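Local coordinates for protein carbohydrate deacetylase Agd3 (Neosartorya fumigata, PDB 6NWZ) that probably removes N-acetyl groups from galactosaminogalactan, an exopolysaccharide of the Aspergillus fumigatus biofilm, as a zinc-binding carbohydrate esterase, at residues A[23-28]-A[612-617]; A[239-244]-A[641-646]; A[245-250]-A[659-664]. All blocks are in the same frame, centred on the assembly; numbering follows the deposited sequence.

The three contacts run from the N-terminal strand to the loop that leads into strand 252-257, each joining an earlier part of the chain to its C-terminal strands. Interaction 1 is partly buried and is a true strand pairing, ruled by backbone bonds and one aromatic ring. Interactions 2 and 3 are buried and lie next to each other on the same loop and sheet: the continuous loop 239-250 meets the neighbouring strands 639-643 and 663-667 of one small antiparallel sheet. Their chemistry differs. Interaction 2 combines a single beta bridge and a threonine hydroxyl bond with apolar packing, whereas interaction 3 relies on side-chain charge. L614 of interaction 1 packs on Y242 and A243, so the first two contacts also touch.

Interaction 1. Residues A[23-28]-A[612-617]; sequences VLSNIL and YGLSYA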
# COMPACT_ATOMS: atom_id res chain seq x y z
N VAL A 23 22.55 -18.08 -13.11
CA VAL A 23 21.58 -18.40 -12.08
C VAL A 23 20.27 -17.70 -12.41
O VAL A 23 20.26 -16.52 -12.76
CB VAL A 23 22.07 -17.98 -10.68
CG1 VAL A 23 21.06 -18.36 -9.61
CG2 VAL A 23 23.43 -18.60 -10.38
N LEU A 24 19.16 -18.43 -12.29
CA LEU A 24 17.84 -17.84 -12.44
C LEU A 24 17.43 -17.14 -11.15
O LEU A 24 17.70 -17.62 -10.05
CB LEU A 24 16.81 -18.92 -12.80
CG LEU A 24 17.11 -19.71 -14.07
CD1 LEU A 24 15.96 -20.62 -14.39
CD2 LEU A 24 17.40 -18.77 -15.23
N SER A 25 16.77 -15.98 -11.29
CA SER A 25 16.42 -15.13 -10.16
C SER A 25 15.13 -15.55 -9.46
O SER A 25 14.50 -14.71 -8.80
CB SER A 25 16.29 -13.67 -10.61
OG SER A 25 17.54 -13.16 -11.04
N ASN A 26 14.73 -16.81 -9.58
CA ASN A 26 13.53 -17.28 -8.93
C ASN A 26 13.83 -17.62 -7.47
O ASN A 26 14.82 -18.29 -7.17
CB ASN A 26 12.98 -18.50 -9.66
CG ASN A 26 11.53 -18.76 -9.36
OD1 ASN A 26 11.19 -19.61 -8.55
ND2 ASN A 26 10.65 -18.00 -10.02
N ILE A 27 12.97 -17.16 -6.56
CA ILE A 27 13.16 -17.39 -5.13
C ILE A 27 12.38 -18.62 -4.71
O ILE A 27 11.17 -18.71 -4.93
CB ILE A 27 12.73 -16.16 -4.32
CG1 ILE A 27 13.59 -14.95 -4.69
CG2 ILE A 27 12.85 -16.43 -2.83
CD1 ILE A 27 15.06 -15.15 -4.40
N LEU A 28 13.08 -19.58 -4.10
CA LEU A 28 12.45 -20.81 -3.62
C LEU A 28 12.01 -20.62 -2.17
O LEU A 28 12.84 -20.38 -1.29
CB LEU A 28 13.42 -21.99 -3.74
CG LEU A 28 12.90 -23.34 -3.24
CD1 LEU A 28 11.63 -23.73 -3.98
CD2 LEU A 28 13.98 -24.41 -3.38
N TYR A 612 7.17 -12.83 -16.39
CA TYR A 612 8.50 -12.28 -16.57
C TYR A 612 9.47 -12.90 -15.57
O TYR A 612 9.09 -13.34 -14.49
CB TYR A 612 8.49 -10.76 -16.40
CG TYR A 612 8.10 -10.27 -15.03
CD1 TYR A 612 9.04 -10.15 -14.01
CD2 TYR A 612 6.79 -9.91 -14.75
CE1 TYR A 612 8.68 -9.70 -12.76
CE2 TYR A 612 6.42 -9.46 -13.50
CZ TYR A 612 7.37 -9.36 -12.51
OH TYR A 612 7.00 -8.91 -11.26
N GLY A 613 10.74 -12.93 -15.96
CA GLY A 613 11.78 -13.48 -15.10
C GLY A 613 13.11 -12.81 -15.38
O GLY A 613 13.32 -12.20 -16.43
N LEU A 614 14.00 -12.94 -14.40
CA LEU A 614 15.35 -12.42 -14.51
C LEU A 614 16.35 -13.55 -14.34
O LEU A 614 16.06 -14.56 -13.69
CB LEU A 614 15.62 -11.33 -13.46
CG LEU A 614 16.92 -10.53 -13.55
CD1 LEU A 614 16.95 -9.67 -14.81
CD2 LEU A 614 17.10 -9.66 -12.31
N SER A 615 17.52 -13.39 -14.95
CA SER A 615 18.64 -14.28 -14.73
C SER A 615 19.92 -13.45 -14.76
O SER A 615 19.98 -12.43 -15.44
CB SER A 615 18.70 -15.39 -15.78
OG SER A 615 18.84 -14.85 -17.08
N TYR A 616 20.92 -13.89 -14.01
CA TYR A 616 22.18 -13.18 -13.96
C TYR A 616 23.34 -14.12 -14.23
O TYR A 616 23.34 -15.28 -13.79
CB TYR A 616 22.38 -12.47 -12.60
CG TYR A 616 22.37 -13.38 -11.39
CD1 TYR A 616 23.55 -13.93 -10.91
CD2 TYR A 616 21.19 -13.66 -10.71
CE1 TYR A 616 23.56 -14.75 -9.79
CE2 TYR A 616 21.19 -14.48 -9.59
CZ TYR A 616 22.38 -15.02 -9.14
OH TYR A 616 22.38 -15.83 -8.03
N ALA A 617 24.32 -13.63 -14.98
CA ALA A 617 25.51 -14.40 -15.31
C ALA A 617 26.62 -14.09 -14.32
O ALA A 617 26.81 -12.94 -13.91
CB ALA A 617 25.98 -14.09 -16.73
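The Y616 ring carries V23 over one face and S25 at its rim. CB of V23 stands 3.8 Å from the ring centroid, 30° off the ring normal, a CH-pi contact. The carbonyl O of V23 lies above the same face but is displaced toward the CD2 side. OG of S25 meets the ring edge in plane, 3.7 Å from CD2 of Y616. The phenol gets there because CG of Y616 sits between its backbone N and carbonyl carbon (chi1 60°), which folds the ring back beside V23 with both side chains pointing the same way. I623 and V626 of strand 622-629 also pack on Y616, and Y108 and Y112 of helix 99-112 on V23.

Beneath the ring the backbones close a two-bond pair. N of V23 donates to O of Y616 at 3.0 Å, and N of Y616 returns a bond to O of V23, also at 3.0 Å; both are nearly straight. L24 and S615 form the next, non-hydrogen-bonded pair, and on their side of the sheet CD2 of L24 rests 3.7 Å from CB of S615. One residue further, N of S25 reaches O of L614 at 2.9 Å. Beyond S25 the N-terminal strand turns away, and I27 bonds instead to P50 and T52. L24 meanwhile bonds to G72 by its backbone, so this short piece lies between strands 71-72 and 613-618. The arrangement is a short antiparallel beta ladder that joins the N-terminal, CBM87 region to the C-terminal strands.

Interaction 2. Residues A[239-244]-A[641-646]; sequences RGLYAG and VTFPVA
T642 and Y242 form a single antiparallel bridge of the hydrogen-bonded kind, which lets loop 239-244 pair with an outermost strand, 639-643, of a three-stranded antiparallel sheet. N of T642 donates to O of Y242 at 3.0 Å, almost straight at 172°. The return bond, from N of Y242 to O of T642, is weak at 3.4 Å. A third bond comes from the side chain: OG1 of T642 donates to O of G244 at 3.0 Å, approaching from well above the carbonyl plane (66° out of it). The loop is therefore gripped at two carbonyls by one threonine.

The same residue also packs. CB of T642 lies over one face of the Y242 ring, 3.7 Å from its centroid and close to the normal, a CH-pi contact; its CG2 lies on the CE2 side and OG1 on the CE1 side of the ring, and both approach OH. A chi1 of 55° swings the Y242 ring over its own backbone, onto CB of T642. F643, which points away from the loop at CB, is met obliquely by L241, whose CD1 is 3.9 Å from CD2 of the phenyl ring; I623 and V626 of strand 622-629 also touch L241.

Toward the start of the loop, P644 lies against the carbonyls of R239 and G240. R239, with positive phi just past helix 224-237, closes a Schellman motif, and its guanidinium turns from the contact to bond O of L684, near the zinc held by E210 and L684. Between loop and strand end, CD of the P644 ring sits 3.7 Å from CB of L241.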
# COMPACT_ATOMS: atom_id res chain seq x y z
N ARG A 239 20.66 -9.47 -3.12
CA ARG A 239 21.78 -8.54 -3.25
C ARG A 239 21.35 -7.20 -3.84
O ARG A 239 22.17 -6.49 -4.44
CB ARG A 239 22.92 -9.14 -4.07
CG ARG A 239 23.62 -10.31 -3.41
CD ARG A 239 24.68 -10.91 -4.32
NE ARG A 239 25.52 -11.88 -3.62
CZ ARG A 239 25.23 -13.18 -3.52
NH1 ARG A 239 24.13 -13.65 -4.07
NH2 ARG A 239 26.05 -13.99 -2.87
N GLY A 240 20.08 -6.82 -3.69
CA GLY A 240 19.57 -5.61 -4.29
C GLY A 240 19.30 -5.67 -5.77
O GLY A 240 19.02 -4.63 -6.38
N LEU A 241 19.38 -6.84 -6.39
CA LEU A 241 19.22 -7.01 -7.83
C LEU A 241 18.12 -8.03 -8.07
O LEU A 241 18.26 -9.20 -7.67
CB LEU A 241 20.54 -7.45 -8.47
CG LEU A 241 20.61 -7.65 -9.98
CD1 LEU A 241 20.33 -6.35 -10.71
CD2 LEU A 241 21.98 -8.19 -10.35
N TYR A 242 17.04 -7.61 -8.72
CA TYR A 242 15.87 -8.47 -8.87
C TYR A 242 14.92 -7.88 -9.91
O TYR A 242 14.98 -6.69 -10.22
CB TYR A 242 15.14 -8.66 -7.54
CG TYR A 242 14.74 -7.36 -6.88
CD1 TYR A 242 13.53 -6.75 -7.17
CD2 TYR A 242 15.58 -6.74 -5.96
CE1 TYR A 242 13.16 -5.56 -6.57
CE2 TYR A 242 15.23 -5.55 -5.36
CZ TYR A 242 14.02 -4.96 -5.66
OH TYR A 242 13.68 -3.78 -5.05
N ALA A 243 14.05 -8.74 -10.42
CA ALA A 243 12.93 -8.29 -11.24
C ALA A 243 11.84 -7.83 -10.29
O ALA A 243 11.14 -8.65 -9.69
CB ALA A 243 12.45 -9.40 -12.17
N GLY A 244 11.71 -6.52 -10.12
CA GLY A 244 10.72 -6.01 -9.20
C GLY A 244 10.81 -4.51 -9.09
O GLY A 244 11.46 -3.84 -9.90
N VAL A 641 13.08 -3.65 -13.38
CA VAL A 641 14.32 -4.29 -12.94
C VAL A 641 15.03 -3.33 -12.00
O VAL A 641 15.30 -2.18 -12.37
CB VAL A 641 15.23 -4.67 -14.12
CG1 VAL A 641 16.46 -5.43 -13.63
CG2 VAL A 641 14.47 -5.51 -15.13
N THR A 642 15.34 -3.80 -10.80
CA THR A 642 15.98 -2.99 -9.77
C THR A 642 17.47 -3.28 -9.73
O THR A 642 17.88 -4.44 -9.61
CB THR A 642 15.33 -3.26 -8.40
OG1 THR A 642 13.95 -2.87 -8.45
CG2 THR A 642 16.04 -2.49 -7.30
N PHE A 643 18.28 -2.22 -9.83
CA PHE A 643 19.73 -2.33 -9.89
C PHE A 643 20.37 -1.73 -8.64
O PHE A 643 20.07 -0.58 -8.30
CB PHE A 643 20.28 -1.61 -11.13
CG PHE A 643 20.04 -2.35 -12.41
CD1 PHE A 643 18.87 -2.17 -13.13
CD2 PHE A 643 20.99 -3.23 -12.91
CE1 PHE A 643 18.65 -2.84 -14.31
CE2 PHE A 643 20.78 -3.91 -14.09
CZ PHE A 643 19.61 -3.72 -14.79
N PRO A 644 21.25 -2.47 -7.95
CA PRO A 644 22.01 -1.88 -6.84
C PRO A 644 23.28 -1.21 -7.33
O PRO A 644 23.90 -0.40 -6.62
CB PRO A 644 22.32 -3.10 -5.96
CG PRO A 644 22.46 -4.22 -6.95
CD PRO A 644 21.53 -3.91 -8.11
N VAL A 645 23.69 -1.56 -8.54
CA VAL A 645 24.81 -0.93 -9.23
C VAL A 645 24.32 -0.50 -10.60
O VAL A 645 23.59 -1.24 -11.26
CB VAL A 645 26.03 -1.88 -9.35
CG1 VAL A 645 27.13 -1.22 -10.14
CG2 VAL A 645 26.53 -2.27 -7.97
N ALA A 646 24.72 0.69 -11.02
CA ALA A 646 24.23 1.22 -12.29
C ALA A 646 24.71 0.34 -13.44
O ALA A 646 25.89 -0.03 -13.49
CB ALA A 646 24.72 2.65 -12.48

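Interaction 3. Residues A[245-250]-A[659-664]; sequences HRRVNL and GSDPLT
D661 is held by two consecutive arginines, R246 and R247, one for each carboxylate oxygen, and this is the tight part of the contact. NH2 of R246 bonds OD1 of D661 at 2.7 Å; the oxygen lies in the guanidinium plane, but the donor comes from the anti side, tilted out of the carboxylate plane, and the two flat groups are turned 58° apart. NH1 of R247 reaches OD2 of D661 at 3.0 Å, nearly along the C-O axis, with the planes almost parallel (15°). Water 2, in the R247 guanidinium plane, tightens this bridge, 2.6 Å from both NH2 of R247 and OD2 of D661. Bends in the arginine chains, at chi3 of R246 (79°) and at chi2 and chi3 of R247, bring both guanidinium groups round to D661. R246 also bonds O of T155 and makes a cation-pi contact with W587.

A dry van der Waals contact lies beside this: CG2 of T664 approaches ND1 of H245 obliquely at 3.6 Å, while OG1 of T664 lies in the imidazole plane at the ring's edge. W666 and H245 make an edge-to-face (T-shaped) pair.

The solvent side is looser: water 1 joins O of exposed S660 to NH2 of R246 by a long 3.3 Å bond.

Two positive charges would probably favour ionised D661. R246, R247 and D661 form a salt-bridge network, with E656 as second partner of R247, between the loop before strand 252-257 and the segment leading into strand 663-667.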
# COMPACT_ATOMS: atom_id res chain seq x y z
N HIS A 245 10.15 -3.98 -8.05
CA HIS A 245 9.94 -2.54 -7.92
C HIS A 245 9.42 -2.19 -6.52
O HIS A 245 8.38 -2.70 -6.10
CB HIS A 245 8.97 -2.07 -9.00
CG HIS A 245 8.63 -0.61 -8.92
ND1 HIS A 245 9.58 0.38 -8.87
CD2 HIS A 245 7.43 0.01 -8.90
CE1 HIS A 245 8.98 1.56 -8.81
NE2 HIS A 245 7.68 1.36 -8.83
N ARG A 246 10.14 -1.33 -5.80
CA ARG A 246 9.79 -0.91 -4.45
C ARG A 246 9.35 0.55 -4.45
O ARG A 246 10.19 1.45 -4.51
CB ARG A 246 10.95 -1.11 -3.48
CG ARG A 246 10.63 -0.67 -2.06
CD ARG A 246 11.89 -0.55 -1.21
NE ARG A 246 12.61 0.70 -1.48
CZ ARG A 246 13.89 0.91 -1.15
NH1 ARG A 246 14.59 -0.05 -0.56
NH2 ARG A 246 14.46 2.07 -1.43
N ARG A 247 8.04 0.78 -4.36
CA ARG A 247 7.49 2.13 -4.31
C ARG A 247 6.39 2.18 -3.26
O ARG A 247 5.61 1.24 -3.12
CB ARG A 247 6.95 2.55 -5.69
CG ARG A 247 6.06 3.79 -5.70
CD ARG A 247 6.84 5.06 -5.39
NE ARG A 247 7.82 5.36 -6.44
CZ ARG A 247 9.13 5.28 -6.28
NH1 ARG A 247 9.64 4.91 -5.11
NH2 ARG A 247 9.94 5.57 -7.29
N VAL A 248 6.35 3.28 -2.51
CA VAL A 248 5.29 3.52 -1.53
C VAL A 248 4.52 4.76 -1.95
O VAL A 248 5.09 5.86 -2.04
CB VAL A 248 5.84 3.69 -0.11
CG1 VAL A 248 4.73 4.08 0.85
CG2 VAL A 248 6.49 2.40 0.36
N ASN A 249 3.23 4.60 -2.23
CA ASN A 249 2.36 5.71 -2.59
C ASN A 249 1.53 6.13 -1.38
O ASN A 249 1.03 5.28 -0.64
CB ASN A 249 1.43 5.35 -3.75
CG ASN A 249 2.15 5.26 -5.08
OD1 ASN A 249 2.04 4.26 -5.79
ND2 ASN A 249 2.89 6.31 -5.43
N LEU A 250 1.40 7.44 -1.19
CA LEU A 250 0.57 7.99 -0.12
C LEU A 250 -0.49 8.88 -0.77
O LEU A 250 -0.28 10.08 -0.96
CB LEU A 250 1.41 8.76 0.88
CG LEU A 250 0.64 9.32 2.07
CD1 LEU A 250 -0.05 8.19 2.84
CD2 LEU A 250 1.56 10.13 2.97
N GLY A 659 15.19 9.99 -4.73
CA GLY A 659 15.83 9.99 -3.42
C GLY A 659 17.00 9.03 -3.39
O GLY A 659 17.87 9.04 -4.27
N SER A 660 17.02 8.18 -2.37
CA SER A 660 18.07 7.18 -2.20
C SER A 660 17.62 5.79 -2.67
O SER A 660 18.23 4.79 -2.28
CB SER A 660 18.53 7.13 -0.74
OG SER A 660 17.44 6.87 0.13
N ASP A 661 16.58 5.73 -3.49
CA ASP A 661 16.12 4.46 -4.03
C ASP A 661 17.18 3.85 -4.94
O ASP A 661 18.04 4.55 -5.48
CB ASP A 661 14.83 4.63 -4.82
CG ASP A 661 13.60 4.69 -3.93
OD1 ASP A 661 13.69 4.25 -2.76
OD2 ASP A 661 12.55 5.17 -4.41
N PRO A 662 17.14 2.53 -5.12
CA PRO A 662 17.92 1.92 -6.20
C PRO A 662 17.35 2.31 -7.56
O PRO A 662 16.25 2.84 -7.68
CB PRO A 662 17.78 0.42 -5.94
CG PRO A 662 16.55 0.29 -5.09
CD PRO A 662 16.51 1.53 -4.26
N LEU A 663 18.14 2.03 -8.59
CA LEU A 663 17.73 2.32 -9.96
C LEU A 663 16.72 1.29 -10.43
O LEU A 663 17.01 0.09 -10.43
CB LEU A 663 18.95 2.35 -10.88
CG LEU A 663 18.65 2.47 -12.38
CD1 LEU A 663 17.81 3.71 -12.67
CD2 LEU A 663 19.95 2.51 -13.15
N THR A 664 15.54 1.75 -10.85
CA THR A 664 14.52 0.90 -11.44
C THR A 664 14.48 1.17 -12.94
O THR A 664 14.31 2.32 -13.36
CB THR A 664 13.15 1.15 -10.81
OG1 THR A 664 13.24 0.99 -9.39
CG2 THR A 664 12.12 0.18 -11.36
O HOH W 1 17.23 3.00 0.08
O HOH W 2 12.49 5.85 -6.94